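Pyruvate formate-lyase 2 (Archaeoglobus fulgidus, PDB 2F3O) is a glycyl radical enzyme of unknown physiological function, probably a lyase related to pyruvate formate-lyase and glycerol dehydratase. Local coordinates at residues A[459-463]-A[640-644]; A[268-272]-A[315-319]; A[61-65]-A[302-306]. One frame throughout, in Å; residues are numbered along the deposited sequence.

How the contacts relate
From the N terminus, the loop 61-65 is the first to find its partner, pairing in contact 3 with residues 302-306 on helix 297-310. Inside that long span lies 268-272, whose own partner, 315-319, comes after the helix, so contacts 2 and 3 cross along the chain, with centres about 24 Å apart. The same two helices serve both: helix 250-267 packs on contact 3 and leads into 268-272, and helix 297-310 precedes 315-319. Contact 1, 459-463 with 640-644, follows in series and joins the loop after helix 447-453 to the loop after helix 634-640, on the opposite side of the chain's centre from contact 3, their centres about 50 Å apart.

Contact 1 (A[459-463]-A[640-644]); sequences DLQFG and FFTSA
Ser643 pushes its short side chain into the angle between Leu460 and Gln461. On one flank its OG lies 3.5 Å from Leu460 CB; on another its CB meets Gln461 CD at 3.7 Å. Gln461 gets there with CG between its own backbone N and carbonyl carbon (chi1 53°) and the chain extended beyond, which lays the amide alongside the Ser643 backbone. The next touch is aromatic. Phe462 turns its ring edge to the backbone of Phe641, CE2 standing 3.7 Å from Phe641 O with that oxygen near the ring plane, and the same CE2 is 4.3 Å from Phe641 CB. The two rings are not stacked: CZ of Phe462 lies near the plane of the Phe641 ring, at its edge, while one face of the Phe641 ring takes CB of Phe640, 3.7 Å above the plane and toward the rim.

This is loop-on-loop packing at the periphery of the glycyl radical enzyme fold: the loop 459-463 follows helix 447-453, and the segment 640-644 runs on from the end of helix 634-640. Helix 447-453 supplies a polar bridge between the loops, its Glu451 carboxylate accepting Leu460 N on OE1 and Ser643 N on OE2, one oxygen for each loop. Lys448 likewise spans both, bonding Phe641 O and forming a salt bridge with Asp459 OD2, a charge that probably also eases the closeness of the Asp459 and Glu451 carboxylates. Within its loop, Asp459 OD1 takes a weak, fairly straight bond of 3.3 Å from Gln461 N, consistent with an Asx turn. Farther out, Gln461 NE2 is bonded to Ser651 OG, and Arg649 holds the carbonyls of Thr642 and Ser643, while Thr642 OG1 bonds Phe638 O of helix 634-640.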
loop_
_atom_site.group_PDB
_atom_site.type_symbol
_atom_site.label_atom_id
_atom_site.label_comp_id
_atom_site.label_asym_id
_atom_site.label_seq_id
_atom_site.Cartn_x
_atom_site.Cartn_y
_atom_site.Cartn_z
ATOM N N ASP A 459 27.365 -5.857 35.542
ATOM C CA ASP A 459 27.060 -7.098 36.219
ATOM C C ASP A 459 27.786 -7.038 37.547
ATOM O O ASP A 459 28.953 -6.618 37.607
ATOM C CB ASP A 459 27.549 -8.287 35.397
ATOM C CG ASP A 459 26.928 -9.597 35.838
ATOM O OD1 ASP A 459 27.307 -10.112 36.917
ATOM O OD2 ASP A 459 26.059 -10.118 35.102
ATOM N N LEU A 460 27.085 -7.452 38.600
ATOM C CA LEU A 460 27.524 -7.241 39.974
ATOM C C LEU A 460 28.751 -8.082 40.344
ATOM O O LEU A 460 29.533 -7.705 41.230
ATOM C CB LEU A 460 26.368 -7.535 40.925
ATOM C CG LEU A 460 26.170 -6.644 42.140
ATOM C CD1 LEU A 460 26.947 -5.366 42.008
ATOM C CD2 LEU A 460 24.699 -6.361 42.341
ATOM N N GLN A 461 28.937 -9.197 39.642
ATOM C CA GLN A 461 30.014 -10.112 39.972
ATOM C C GLN A 461 30.792 -10.616 38.762
ATOM O O GLN A 461 31.552 -11.568 38.879
ATOM C CB GLN A 461 29.456 -11.306 40.753
ATOM C CG GLN A 461 28.298 -12.001 40.065
ATOM C CD GLN A 461 27.850 -13.273 40.771
ATOM O OE1 GLN A 461 27.153 -14.107 40.190
ATOM N NE2 GLN A 461 28.246 -13.429 42.029
ATOM N N PHE A 462 30.616 -9.993 37.604
ATOM C CA PHE A 462 31.226 -10.548 36.394
ATOM C C PHE A 462 31.883 -9.522 35.501
ATOM O O PHE A 462 32.609 -9.883 34.585
ATOM C CB PHE A 462 30.202 -11.336 35.586
ATOM C CG PHE A 462 29.912 -12.701 36.136
ATOM C CD1 PHE A 462 30.896 -13.681 36.155
ATOM C CD2 PHE A 462 28.648 -13.015 36.623
ATOM C CE1 PHE A 462 30.623 -14.954 36.668
ATOM C CE2 PHE A 462 28.368 -14.279 37.137
ATOM C CZ PHE A 462 29.356 -15.251 37.159
ATOM N N GLY A 463 31.612 -8.248 35.761
ATOM C CA GLY A 463 32.272 -7.150 35.061
ATOM C C GLY A 463 31.707 -6.859 33.684
ATOM O O GLY A 463 32.322 -6.145 32.882
ATOM N N PHE A 640 22.098 -19.461 38.464
ATOM C CA PHE A 640 23.537 -19.766 38.536
ATOM C C PHE A 640 24.387 -18.526 38.368
ATOM O O PHE A 640 25.301 -18.291 39.144
ATOM C CB PHE A 640 23.999 -20.712 37.419
ATOM C CG PHE A 640 23.408 -22.101 37.461
ATOM C CD1 PHE A 640 23.020 -22.693 38.656
ATOM C CD2 PHE A 640 23.300 -22.846 36.279
ATOM C CE1 PHE A 640 22.479 -23.992 38.673
ATOM C CE2 PHE A 640 22.778 -24.143 36.284
ATOM C CZ PHE A 640 22.363 -24.719 37.488
ATOM N N PHE A 641 24.076 -17.743 37.341
ATOM C CA PHE A 641 24.871 -16.574 36.969
ATOM C C PHE A 641 24.244 -15.245 37.400
ATOM O O PHE A 641 24.664 -14.182 36.930
ATOM C CB PHE A 641 25.130 -16.567 35.459
ATOM C CG PHE A 641 25.643 -17.867 34.936
ATOM C CD1 PHE A 641 26.975 -18.186 35.055
ATOM C CD2 PHE A 641 24.787 -18.778 34.336
ATOM C CE1 PHE A 641 27.446 -19.387 34.589
ATOM C CE2 PHE A 641 25.251 -19.977 33.870
ATOM C CZ PHE A 641 26.581 -20.285 33.993
ATOM N N THR A 642 23.241 -15.310 38.279
ATOM C CA THR A 642 22.698 -14.114 38.923
ATOM C C THR A 642 23.315 -13.939 40.318
ATOM O O THR A 642 23.329 -14.876 41.121
ATOM C CB THR A 642 21.165 -14.153 39.000
ATOM O OG1 THR A 642 20.643 -14.210 37.675
ATOM C CG2 THR A 642 20.609 -12.909 39.649
ATOM N N SER A 643 23.830 -12.736 40.586
ATOM C CA SER A 643 24.393 -12.392 41.876
ATOM C C SER A 643 23.315 -12.326 42.954
ATOM O O SER A 643 22.119 -12.499 42.671
ATOM C CB SER A 643 25.071 -11.036 41.793
ATOM O OG SER A 643 24.119 -9.999 41.940
ATOM N N ALA A 644 23.743 -12.074 44.194
ATOM C CA ALA A 644 22.807 -11.929 45.299
ATOM C C ALA A 644 22.005 -10.650 45.102
ATOM O O ALA A 644 22.523 -9.661 44.617
ATOM C CB ALA A 644 23.540 -11.908 46.614
#

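Contact 2 (A[268-272]-A[315-319]); sequences NYEQA and VPAFD
Gln271 and Glu270 present their polar ends to a corner made by Pro316 and Phe318. The Gln271 chain starts beside its backbone N (chi1 -51°) and bends again at chi2, which folds the amide back so that NE2 comes 3.7 Å from Phe318 CZ. Glu270 is also bent at chi2, and its OE1 reaches 4.1 Å from both Pro316 CB and Phe318 CE1. The amide plane is tilted 33° from the ring, whereas the carboxylate stands steeply to it, at 79°.

What ties these two neighbours together is a bond from Gln271 NE2 to Glu270 OE1, 2.8 Å long: the acceptor lies in the amide plane, and the carboxylate is met on its anti side, somewhat out of plane. Gln271 NE2 also serves Ala330 O, and its OE1 bonds a glycerol, probably from the crystallisation liquor, so both ends of the amide are engaged and its rotation should be fixed.

Opposite, the inverse gamma turn centred on Ala317 doubles the chain back, placing Pro316 CB 3.5 Å above the centre of the Phe318 ring. Asp319, just beyond, caps the turn into helix 322-325. The contact thus lies buried near the centre of the chain, where the connection from helix 250-267 to strand 273-274 meets the loop between helices 297-310 and 322-325.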
loop_
_atom_site.group_PDB
_atom_site.type_symbol
_atom_site.label_atom_id
_atom_site.label_comp_id
_atom_site.label_asym_id
_atom_site.label_seq_id
_atom_site.Cartn_x
_atom_site.Cartn_y
_atom_site.Cartn_z
ATOM N N ASN A 268 10.749 -29.022 10.766
ATOM C CA ASN A 268 10.843 -28.018 11.822
ATOM C C ASN A 268 11.369 -28.623 13.079
ATOM O O ASN A 268 11.042 -29.779 13.377
ATOM C CB ASN A 268 9.466 -27.461 12.123
ATOM C CG ASN A 268 8.833 -26.879 10.918
ATOM O OD1 ASN A 268 9.094 -25.727 10.566
ATOM N ND2 ASN A 268 8.008 -27.672 10.244
ATOM N N TYR A 269 12.133 -27.837 13.838
ATOM C CA TYR A 269 12.766 -28.351 15.044
ATOM C C TYR A 269 11.760 -28.699 16.151
ATOM O O TYR A 269 10.614 -28.262 16.130
ATOM C CB TYR A 269 13.957 -27.464 15.488
ATOM C CG TYR A 269 13.657 -26.398 16.498
ATOM C CD1 TYR A 269 14.357 -26.347 17.696
ATOM C CD2 TYR A 269 12.674 -25.435 16.260
ATOM C CE1 TYR A 269 14.093 -25.368 18.646
ATOM C CE2 TYR A 269 12.385 -24.455 17.208
ATOM C CZ TYR A 269 13.106 -24.424 18.401
ATOM O OH TYR A 269 12.815 -23.465 19.340
ATOM N N GLU A 270 12.227 -29.503 17.100
ATOM C CA GLU A 270 11.424 -30.289 18.057
ATOM C C GLU A 270 10.476 -29.556 18.984
ATOM O O GLU A 270 9.723 -30.205 19.701
ATOM C CB GLU A 270 12.378 -31.055 18.960
ATOM C CG GLU A 270 13.775 -31.128 18.393
ATOM C CD GLU A 270 14.725 -30.034 18.890
ATOM O OE1 GLU A 270 14.599 -29.587 20.059
ATOM O OE2 GLU A 270 15.616 -29.630 18.097
ATOM N N GLN A 271 10.507 -28.228 19.009
ATOM C CA GLN A 271 9.767 -27.515 20.033
ATOM C C GLN A 271 8.354 -27.070 19.652
ATOM O O GLN A 271 8.154 -26.222 18.781
ATOM C CB GLN A 271 10.575 -26.335 20.566
ATOM C CG GLN A 271 11.959 -26.704 20.985
ATOM C CD GLN A 271 11.948 -27.691 22.094
ATOM O OE1 GLN A 271 11.291 -27.463 23.102
ATOM N NE2 GLN A 271 12.671 -28.800 21.934
ATOM N N ALA A 272 7.385 -27.672 20.321
ATOM C CA ALA A 272 6.054 -27.107 20.463
ATOM C C ALA A 272 5.174 -27.113 19.238
ATOM O O ALA A 272 4.270 -26.296 19.147
ATOM C CB ALA A 272 6.103 -25.728 21.091
ATOM N N VAL A 315 12.533 -36.629 22.014
ATOM C CA VAL A 315 13.180 -36.227 23.213
ATOM C C VAL A 315 14.202 -35.282 22.571
ATOM O O VAL A 315 14.664 -35.540 21.456
ATOM C CB VAL A 315 13.767 -37.505 23.915
ATOM C CG1 VAL A 315 15.275 -37.633 23.756
ATOM C CG2 VAL A 315 13.380 -37.536 25.371
ATOM N N PRO A 316 14.499 -34.147 23.211
ATOM C CA PRO A 316 15.209 -33.066 22.511
ATOM C C PRO A 316 16.715 -33.291 22.360
ATOM O O PRO A 316 17.304 -33.972 23.165
ATOM C CB PRO A 316 14.936 -31.866 23.401
ATOM C CG PRO A 316 14.801 -32.462 24.770
ATOM C CD PRO A 316 14.197 -33.810 24.607
ATOM N N ALA A 317 17.334 -32.725 21.330
ATOM C CA ALA A 317 18.792 -32.880 21.109
ATOM C C ALA A 317 19.599 -31.796 21.814
ATOM O O ALA A 317 20.398 -31.095 21.186
ATOM C CB ALA A 317 19.137 -32.880 19.605
ATOM N N PHE A 318 19.383 -31.666 23.118
ATOM C CA PHE A 318 19.989 -30.606 23.882
ATOM C C PHE A 318 21.369 -31.017 24.346
ATOM O O PHE A 318 21.544 -32.110 24.848
ATOM C CB PHE A 318 19.142 -30.311 25.112
ATOM C CG PHE A 318 17.835 -29.616 24.816
ATOM C CD1 PHE A 318 17.674 -28.849 23.678
ATOM C CD2 PHE A 318 16.788 -29.687 25.719
ATOM C CE1 PHE A 318 16.483 -28.207 23.431
ATOM C CE2 PHE A 318 15.605 -29.044 25.471
ATOM C CZ PHE A 318 15.450 -28.307 24.331
ATOM N N ASP A 319 22.342 -30.128 24.217
ATOM C CA ASP A 319 23.658 -30.357 24.806
ATOM C C ASP A 319 23.638 -30.087 26.320
ATOM O O ASP A 319 22.588 -29.804 26.896
ATOM C CB ASP A 319 24.665 -29.413 24.178
ATOM C CG ASP A 319 24.312 -27.976 24.439
ATOM O OD1 ASP A 319 23.414 -27.486 23.731
ATOM O OD2 ASP A 319 24.895 -27.345 25.361
#

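Contact 3 (A[61-65]-A[302-306]); sequences SELIV and DILAN
Asn306 pushes its side chain from helix 297-310 into the curve of the loop 61-65, and the polar part of the contact centres on its amide. CG stands anti to its backbone N (chi1 -155°), aiming the group at the peptides of Leu63 and Ile64. As built, ND2 lies 3.0 Å from Ile64 N, and OD1 is 3.2 Å from Ile64 O. The amide is probably turned over in the model; turned back, its oxygen would face the N-H groups of Leu63 and Ile64 and its nitrogen the Ile64 carbonyl, which could give hydrogen bonds. With an alanine here, the Leu63 and Ile64 peptide groups would probably be left without the amide facing them, and a gap is likely to open between loop and helix.

The apolar contacts gather on Ile303, one turn earlier. Its two branches divide the work: CG2 meets Ile64 CD1 at 3.6 Å, while CG1 meets Leu63 CD1 at 4.1 Å. Each pair crosses at about a right angle. Phe250 and Val254 of helix 250-267 also pack on Ile303, and Trp251 and Trp258 on Ile64.

Charged groups flank this core. Glu62 lays its CG beside the Asn306 amide, but its carboxylate goes to Lys310, farther along the same helix, and to Leu59 N; Asp302 pairs with Arg5 of helix 5-11.

The chemistry implies a division of labour: branched aliphatic groups fill the interface, and one buried amide, if turned over, could serve the peptide groups of Leu63 and Ile64, while neighbouring backbone atoms of the loop are taken by Trp251, Gln255 and Arg228.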
loop_
_atom_site.group_PDB
_atom_site.type_symbol
_atom_site.label_atom_id
_atom_site.label_comp_id
_atom_site.label_asym_id
_atom_site.label_seq_id
_atom_site.Cartn_x
_atom_site.Cartn_y
_atom_site.Cartn_z
ATOM N N SER A 61 1.044 -53.594 17.582
ATOM C CA SER A 61 -0.400 -53.450 17.773
ATOM C C SER A 61 -0.940 -52.057 17.446
ATOM O O SER A 61 -2.013 -51.686 17.918
ATOM C CB SER A 61 -0.825 -53.885 19.190
ATOM O OG SER A 61 -0.099 -55.026 19.646
ATOM N N GLU A 62 -0.206 -51.311 16.617
ATOM C CA GLU A 62 -0.569 -49.935 16.266
ATOM C C GLU A 62 -1.741 -49.801 15.312
ATOM O O GLU A 62 -1.922 -50.615 14.416
ATOM C CB GLU A 62 0.632 -49.169 15.716
ATOM C CG GLU A 62 1.326 -48.347 16.791
ATOM C CD GLU A 62 2.530 -47.568 16.291
ATOM O OE1 GLU A 62 3.109 -46.823 17.113
ATOM O OE2 GLU A 62 2.897 -47.698 15.098
ATOM N N LEU A 63 -2.521 -48.751 15.529
ATOM C CA LEU A 63 -3.632 -48.372 14.682
ATOM C C LEU A 63 -3.314 -47.071 13.975
ATOM O O LEU A 63 -3.895 -46.757 12.932
ATOM C CB LEU A 63 -4.878 -48.162 15.521
ATOM C CG LEU A 63 -5.454 -49.410 16.173
ATOM C CD1 LEU A 63 -6.856 -49.106 16.668
ATOM C CD2 LEU A 63 -5.471 -50.567 15.194
ATOM N N ILE A 64 -2.411 -46.300 14.573
ATOM C CA ILE A 64 -1.940 -45.051 13.992
ATOM C C ILE A 64 -0.427 -45.179 13.807
ATOM O O ILE A 64 0.306 -45.488 14.756
ATOM C CB ILE A 64 -2.370 -43.799 14.827
ATOM C CG1 ILE A 64 -3.682 -43.226 14.308
ATOM C CG2 ILE A 64 -1.398 -42.667 14.663
ATOM C CD1 ILE A 64 -4.896 -43.943 14.742
ATOM N N VAL A 65 0.026 -45.007 12.568
ATOM C CA VAL A 65 1.427 -45.255 12.221
ATOM C C VAL A 65 2.147 -43.988 11.788
ATOM O O VAL A 65 1.525 -42.992 11.412
ATOM C CB VAL A 65 1.576 -46.346 11.115
ATOM C CG1 VAL A 65 0.881 -47.602 11.536
ATOM C CG2 VAL A 65 1.002 -45.871 9.798
ATOM N N ASP A 302 -8.755 -46.300 21.783
ATOM C CA ASP A 302 -7.471 -46.912 21.424
ATOM C C ASP A 302 -6.764 -46.096 20.359
ATOM O O ASP A 302 -5.536 -45.962 20.385
ATOM C CB ASP A 302 -7.669 -48.346 20.901
ATOM C CG ASP A 302 -7.534 -49.422 21.993
ATOM O OD1 ASP A 302 -6.976 -49.131 23.085
ATOM O OD2 ASP A 302 -7.978 -50.572 21.729
ATOM N N ILE A 303 -7.554 -45.566 19.427
ATOM C CA ILE A 303 -7.072 -44.670 18.374
ATOM C C ILE A 303 -6.397 -43.412 18.964
ATOM O O ILE A 303 -5.261 -43.069 18.610
ATOM C CB ILE A 303 -8.240 -44.285 17.437
ATOM C CG1 ILE A 303 -8.620 -45.453 16.522
ATOM C CG2 ILE A 303 -7.898 -43.124 16.586
ATOM C CD1 ILE A 303 -9.918 -45.233 15.773
ATOM N N LEU A 304 -7.076 -42.771 19.911
ATOM C CA LEU A 304 -6.543 -41.590 20.573
ATOM C C LEU A 304 -5.353 -41.940 21.429
ATOM O O LEU A 304 -4.386 -41.183 21.474
ATOM C CB LEU A 304 -7.616 -40.930 21.423
ATOM C CG LEU A 304 -8.767 -40.395 20.583
ATOM C CD1 LEU A 304 -9.979 -40.151 21.449
ATOM C CD2 LEU A 304 -8.347 -39.140 19.823
ATOM N N ALA A 305 -5.417 -43.097 22.082
ATOM C CA ALA A 305 -4.311 -43.593 22.902
ATOM C C ALA A 305 -3.021 -43.743 22.106
ATOM O O ALA A 305 -1.946 -43.351 22.577
ATOM C CB ALA A 305 -4.680 -44.914 23.563
ATOM N N ASN A 306 -3.155 -44.286 20.897
ATOM C CA ASN A 306 -2.046 -44.474 19.984
ATOM C C ASN A 306 -1.357 -43.165 19.604
ATOM O O ASN A 306 -0.126 -43.097 19.554
ATOM C CB ASN A 306 -2.568 -45.133 18.727
ATOM C CG ASN A 306 -1.502 -45.899 17.983
ATOM O OD1 ASN A 306 -0.329 -45.527 17.925
ATOM N ND2 ASN A 306 -1.913 -46.991 17.408
#